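Local coordinates for protein succinate--CoA ligase subunit alpha (Campylobacter jejuni, PDB 6MEL) that is the alpha subunit of a succinate--CoA ligase, joining a CoA-binding domain of Rossmann type to a CoA-ligase domain of alpha/beta build, at residues E190-F195 / K228-F233; A203-G208 / E282-I287. All blocks are in the same frame, centred on the assembly; numbering follows the deposited sequence. Where two conformers were deposited one is given.

How the contacts relate
The two contacts illustrate how a largely parallel sheet is covered by helices on both of its faces. Contact 1 brings helix 188-197 against strand 230-235 on one face, and contact 2 brings helix 280-288 against strand 203-209 on the other. The two strands are neighbours, so the contacts share one sheet, with centres about 9 Å apart. Two probable backbone hydrogen bonds join them: Val231 N to Ile204 O at 2.8 Å and Val231 O to Met206 N at 2.7 Å. Their segments alternate along the chain, strand 203-209 being the next element after helix 188-197. Side chains continue the link, with Val231 CG2 lying 3.4 Å from Ile287 CD1.

Contact 1 of 2, residues E190-F195 / K228-F233; sequences ELLSEF and KPVVAF
The carbonyl group of Phe195 is met in its own plane by Lys228: NZ lies 2.8 Å from Phe195 O, with a C=O...N angle of 149°. The phenyl ring of Phe195, the other flat group, takes no part in this bond and turns from segment 228-233 toward Ile3, Ile151, Thr201 and Ile204. The end of the lysine chain passes beside the oxygen, CD and CE each 3.8 Å from Phe195 O and NZ closer. With CG anti to its carbonyl carbon (chi1 -63°) and the chain extended beyond, its ammonium is carried to the C-terminal end of helix 188-197. There it also bonds to the carbonyl oxygen of Gln196, and to that of Thr201 in the loop that follows, so three bonds grip one nitrogen, and its positive charge probably suits the negative end of the helix dipole. The second point of contact is apolar and lighter: Leu192 CD2 meets Val230 CG2 at 4.2 Å, the two side chains crossing at about a right angle. Leu192 also rests on Ile151 and Ile204, and Val230 on Met206. Helix 188-197 is the crossover of a beta-alpha-beta unit from strand 172-177 to strand 203-209, and it reaches strand 230-235 across the latter, while helix 280-288 packs against Val231 on the opposite face of the sheet.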
loop_
_atom_site.group_PDB
_atom_site.type_symbol
_atom_site.label_atom_id
_atom_site.label_comp_id
_atom_site.label_asym_id
_atom_site.label_seq_id
_atom_site.Cartn_x
_atom_site.Cartn_y
_atom_site.Cartn_z
ATOM N N GLU A 190 -3.888 6.662 -19.894
ATOM C CA GLU A 190 -3.845 8.084 -20.220
ATOM C C GLU A 190 -2.444 8.467 -20.698
ATOM O O GLU A 190 -2.286 9.200 -21.679
ATOM C CB GLU A 190 -4.194 8.947 -19.006
ATOM C CG GLU A 190 -5.604 8.714 -18.466
ATOM C CD GLU A 190 -5.809 7.594 -17.439
ATOM O OE1 GLU A 190 -4.879 6.740 -17.099
ATOM O OE2 GLU A 190 -6.927 7.578 -16.934
ATOM N N LEU A 191 -1.413 7.973 -20.000
ATOM C CA LEU A 191 -0.065 8.363 -20.321
ATOM C C LEU A 191 0.434 7.651 -21.581
ATOM O O LEU A 191 1.176 8.238 -22.375
ATOM C CB LEU A 191 0.833 8.105 -19.111
ATOM C CG LEU A 191 0.513 8.996 -17.913
ATOM C CD1 LEU A 191 1.371 8.634 -16.719
ATOM C CD2 LEU A 191 0.733 10.446 -18.265
ATOM N N LEU A 192 0.043 6.395 -21.784
ATOM C CA LEU A 192 0.394 5.700 -23.047
ATOM C C LEU A 192 -0.218 6.451 -24.241
ATOM O O LEU A 192 0.466 6.636 -25.255
ATOM C CB LEU A 192 -0.075 4.248 -23.022
ATOM C CG LEU A 192 0.696 3.288 -22.136
ATOM C CD1 LEU A 192 -0.116 2.044 -21.878
ATOM C CD2 LEU A 192 2.025 2.894 -22.753
ATOM N N SER A 193 -1.457 6.953 -24.102
ATOM C CA SER A 193 -2.073 7.769 -25.177
ATOM C C SER A 193 -1.286 9.052 -25.435
ATOM O O SER A 193 -1.137 9.437 -26.575
ATOM C CB SER A 193 -3.506 8.129 -24.897
ATOM O OG SER A 193 -4.236 6.952 -24.641
ATOM N N GLU A 194 -0.861 9.757 -24.377
ATOM C CA GLU A 194 -0.009 10.947 -24.558
ATOM C C GLU A 194 1.267 10.587 -25.329
ATOM O O GLU A 194 1.666 11.330 -26.215
ATOM C CB GLU A 194 0.366 11.577 -23.218
ATOM C CG GLU A 194 -0.805 12.280 -22.571
ATOM C CD GLU A 194 -1.125 13.652 -23.152
ATOM O OE1 GLU A 194 -0.274 14.259 -23.867
ATOM O OE2 GLU A 194 -2.197 14.123 -22.844
ATOM N N PHE A 195 1.919 9.487 -24.947
ATOM C CA PHE A 195 3.208 9.084 -25.548
ATOM C C PHE A 195 3.016 8.676 -27.024
ATOM O O PHE A 195 3.874 8.903 -27.856
ATOM C CB PHE A 195 3.886 7.962 -24.758
ATOM C CG PHE A 195 4.627 8.403 -23.514
ATOM C CD1 PHE A 195 5.607 9.385 -23.579
ATOM C CD2 PHE A 195 4.346 7.853 -22.284
ATOM C CE1 PHE A 195 6.287 9.789 -22.444
ATOM C CE2 PHE A 195 5.038 8.254 -21.150
ATOM C CZ PHE A 195 5.990 9.229 -21.227
ATOM N N LYS A 228 3.172 2.123 -30.810
ATOM C CA LYS A 228 4.560 2.188 -30.352
ATOM C C LYS A 228 4.853 1.000 -29.447
ATOM O O LYS A 228 3.982 0.534 -28.706
ATOM C CB LYS A 228 4.856 3.513 -29.644
ATOM C CG LYS A 228 4.687 4.695 -30.586
ATOM C CD LYS A 228 5.078 6.044 -30.053
ATOM C CE LYS A 228 4.791 7.134 -31.081
ATOM N NZ LYS A 228 4.902 8.488 -30.470
ATOM N N PRO A 229 6.075 0.430 -29.535
ATOM C CA PRO A 229 6.464 -0.691 -28.688
ATOM C C PRO A 229 6.461 -0.330 -27.198
ATOM O O PRO A 229 6.890 0.771 -26.822
ATOM C CB PRO A 229 7.901 -1.053 -29.089
ATOM C CG PRO A 229 8.197 -0.225 -30.316
ATOM C CD PRO A 229 7.129 0.830 -30.467
ATOM N N VAL A 230 6.043 -1.302 -26.386
ATOM C CA VAL A 230 5.952 -1.189 -24.969
ATOM C C VAL A 230 6.744 -2.319 -24.310
ATOM O O VAL A 230 6.551 -3.509 -24.655
ATOM C CB VAL A 230 4.495 -1.228 -24.507
ATOM C CG1 VAL A 230 4.425 -1.195 -22.991
ATOM C CG2 VAL A 230 3.703 -0.089 -25.121
ATOM N N VAL A 231 7.613 -1.936 -23.361
ATOM C CA VAL A 231 8.342 -2.834 -22.517
ATOM C C VAL A 231 7.710 -2.736 -21.135
ATOM O O VAL A 231 7.511 -1.621 -20.662
ATOM C CB VAL A 231 9.825 -2.451 -22.457
ATOM C CG1 VAL A 231 10.589 -3.232 -21.385
ATOM C CG2 VAL A 231 10.507 -2.615 -23.802
ATOM N N ALA A 232 7.492 -3.879 -20.475
ATOM C CA ALA A 232 6.910 -3.925 -19.127
ATOM C C ALA A 232 7.780 -4.746 -18.196
ATOM O O ALA A 232 8.306 -5.813 -18.561
ATOM C CB ALA A 232 5.509 -4.458 -19.119
ATOM N N PHE A 233 7.943 -4.206 -16.982
ATOM C CA PHE A 233 8.460 -4.954 -15.856
ATOM C C PHE A 233 7.455 -4.780 -14.709
ATOM O O PHE A 233 7.119 -3.658 -14.369
ATOM C CB PHE A 233 9.856 -4.494 -15.406
ATOM C CG PHE A 233 10.306 -5.200 -14.141
ATOM C CD1 PHE A 233 10.742 -6.518 -14.179
ATOM C CD2 PHE A 233 10.163 -4.618 -12.901
ATOM C CE1 PHE A 233 11.080 -7.202 -13.021
ATOM C CE2 PHE A 233 10.483 -5.305 -11.740
ATOM C CZ PHE A 233 10.931 -6.600 -11.801
#

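Contact 2 of 2, residues A203-G208 / E282-I287; sequences AIVMIG and EEIQKI
Ile284 packs onto Ala203 and Val205 where helix 280-288 covers one face of the sheet that holds strands 203-209 and 230-235, an arrangement of the three-layer alpha/beta sandwich kind. The tight part is small and wholly apolar. Ala203 and Val205, two residues apart on one strand, present their side chains to the same face, and the delta methyl of Ile284 touches both: CD1 lies 4.0 Å from Ala203 CB and 3.9 Å from Val205 CG2. Ile284 CG1 comes equally near that valine methyl, so the branch lies alongside it, the two side chains meeting at a slant. The first torsion of Ile284 (chi1 -76°) sets CG1 anti to the carbonyl carbon and sends this longer branch to the strand. Beyond these three residues Ile287, less buried, rests on Pro229. Away from the strand the helix is polar and more open. Glu282 forms a salt bridge with a basic side chain of the other protein chain of the assembly. Glu283 lies at the border: its chain touches Val231 and Val274, while its carboxylate meets the exposed Lys286, forming a salt bridge, with Lys286 NZ 2.9 Å from Glu283 OE1, on the syn side and 21° out of the carboxylate plane.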
loop_
_atom_site.group_PDB
_atom_site.type_symbol
_atom_site.label_atom_id
_atom_site.label_comp_id
_atom_site.label_asym_id
_atom_site.label_seq_id
_atom_site.Cartn_x
_atom_site.Cartn_y
_atom_site.Cartn_z
ATOM N N ALA A 203 9.288 4.615 -27.964
ATOM C CA ALA A 203 9.016 3.400 -27.215
ATOM C C ALA A 203 8.685 3.801 -25.785
ATOM O O ALA A 203 9.084 4.865 -25.349
ATOM C CB ALA A 203 10.216 2.499 -27.272
ATOM N N ILE A 204 7.921 2.962 -25.098
ATOM C CA ILE A 204 7.538 3.239 -23.731
ATOM C C ILE A 204 7.899 2.055 -22.837
ATOM O O ILE A 204 7.605 0.896 -23.190
ATOM C CB ILE A 204 6.037 3.543 -23.628
ATOM C CG1 ILE A 204 5.614 4.679 -24.563
ATOM C CG2 ILE A 204 5.694 3.881 -22.198
ATOM C CD1 ILE A 204 4.848 4.221 -25.746
ATOM N N VAL A 205 8.511 2.363 -21.697
ATOM C CA VAL A 205 8.701 1.406 -20.605
ATOM C C VAL A 205 7.605 1.656 -19.560
ATOM O O VAL A 205 7.490 2.766 -19.039
ATOM C CB VAL A 205 10.095 1.553 -19.986
ATOM C CG1 VAL A 205 10.283 0.630 -18.779
ATOM C CG2 VAL A 205 11.198 1.320 -21.020
ATOM N N MET A 206 6.858 0.609 -19.208
ATOM C CA MET A 206 5.899 0.653 -18.130
ATOM C C MET A 206 6.412 -0.244 -16.997
ATOM O O MET A 206 6.815 -1.390 -17.214
ATOM C CB MET A 206 4.464 0.290 -18.571
ATOM C CG MET A 206 4.309 -1.091 -19.141
ATOM S SD MET A 206 2.586 -1.411 -19.597
ATOM C CE MET A 206 1.846 -1.849 -18.031
ATOM N N ILE A 207 6.466 0.335 -15.793
ATOM C CA ILE A 207 6.929 -0.355 -14.582
ATOM C C ILE A 207 5.739 -0.433 -13.627
ATOM O O ILE A 207 5.201 0.605 -13.241
ATOM C CB ILE A 207 8.103 0.355 -13.883
ATOM C CG1 ILE A 207 9.246 0.742 -14.824
ATOM C CG2 ILE A 207 8.596 -0.495 -12.725
ATOM C CD1 ILE A 207 10.056 -0.433 -15.301
ATOM N N GLY A 208 5.345 -1.664 -13.274
ATOM C CA GLY A 208 4.232 -1.864 -12.402
ATOM C C GLY A 208 4.635 -2.660 -11.197
ATOM O O GLY A 208 5.830 -2.934 -11.000
ATOM N N GLU A 282 18.274 -3.590 -21.962
ATOM C CA GLU A 282 18.547 -4.528 -23.022
ATOM C C GLU A 282 17.303 -4.725 -23.891
ATOM O O GLU A 282 17.438 -4.894 -25.105
ATOM C CB GLU A 282 19.013 -5.865 -22.475
ATOM C CG GLU A 282 20.446 -5.839 -21.970
ATOM C CD GLU A 282 20.984 -7.245 -21.687
ATOM O OE1 GLU A 282 20.369 -8.213 -22.173
ATOM O OE2 GLU A 282 21.955 -7.374 -20.924
ATOM N N GLU A 283 16.103 -4.716 -23.282
ATOM C CA GLU A 283 14.894 -4.938 -24.065
ATOM C C GLU A 283 14.695 -3.777 -25.036
ATOM O O GLU A 283 14.327 -3.970 -26.206
ATOM C CB GLU A 283 13.655 -5.126 -23.190
ATOM C CG GLU A 283 12.491 -5.744 -23.914
ATOM C CD GLU A 283 12.673 -7.210 -24.292
ATOM O OE1 GLU A 283 13.677 -7.806 -23.890
ATOM O OE2 GLU A 283 11.835 -7.713 -25.027
ATOM N N ILE A 284 14.932 -2.562 -24.559
ATOM C CA ILE A 284 14.850 -1.405 -25.418
ATOM C C ILE A 284 15.851 -1.518 -26.596
ATOM O O ILE A 284 15.508 -1.164 -27.734
ATOM C CB ILE A 284 15.037 -0.122 -24.594
ATOM C CG1 ILE A 284 13.770 0.226 -23.775
ATOM C CG2 ILE A 284 15.467 1.034 -25.466
ATOM C CD1 ILE A 284 12.553 0.585 -24.578
ATOM N N GLN A 285 17.077 -1.962 -26.339
ATOM C CA GLN A 285 18.081 -2.188 -27.411
ATOM C C GLN A 285 17.596 -3.233 -28.425
ATOM O O GLN A 285 17.750 -3.027 -29.604
ATOM C CB GLN A 285 19.394 -2.706 -26.856
ATOM C CG GLN A 285 20.103 -1.704 -25.971
ATOM C CD GLN A 285 21.419 -2.318 -25.579
ATOM O OE1 GLN A 285 21.584 -2.837 -24.482
ATOM N NE2 GLN A 285 22.314 -2.378 -26.550
ATOM N N LYS A 286 16.986 -4.324 -27.961
ATOM C CA LYS A 286 16.401 -5.286 -28.877
ATOM C C LYS A 286 15.411 -4.612 -29.814
ATOM O O LYS A 286 15.338 -4.955 -31.000
ATOM C CB LYS A 286 15.616 -6.382 -28.166
ATOM C CG LYS A 286 16.443 -7.503 -27.566
ATOM C CD LYS A 286 15.556 -8.718 -27.303
ATOM C CE LYS A 286 15.993 -9.548 -26.108
ATOM N NZ LYS A 286 14.810 -10.048 -25.345
ATOM N N ILE A 287 14.575 -3.728 -29.249
ATOM C CA ILE A 287 13.493 -3.166 -29.999
ATOM C C ILE A 287 14.039 -2.126 -30.977
ATOM O O ILE A 287 13.686 -2.144 -32.133
ATOM C CB ILE A 287 12.415 -2.577 -29.065
ATOM C CG1 ILE A 287 11.615 -3.674 -28.353
ATOM C CG2 ILE A 287 11.498 -1.622 -29.811
ATOM C CD1 ILE A 287 10.940 -3.179 -27.100
#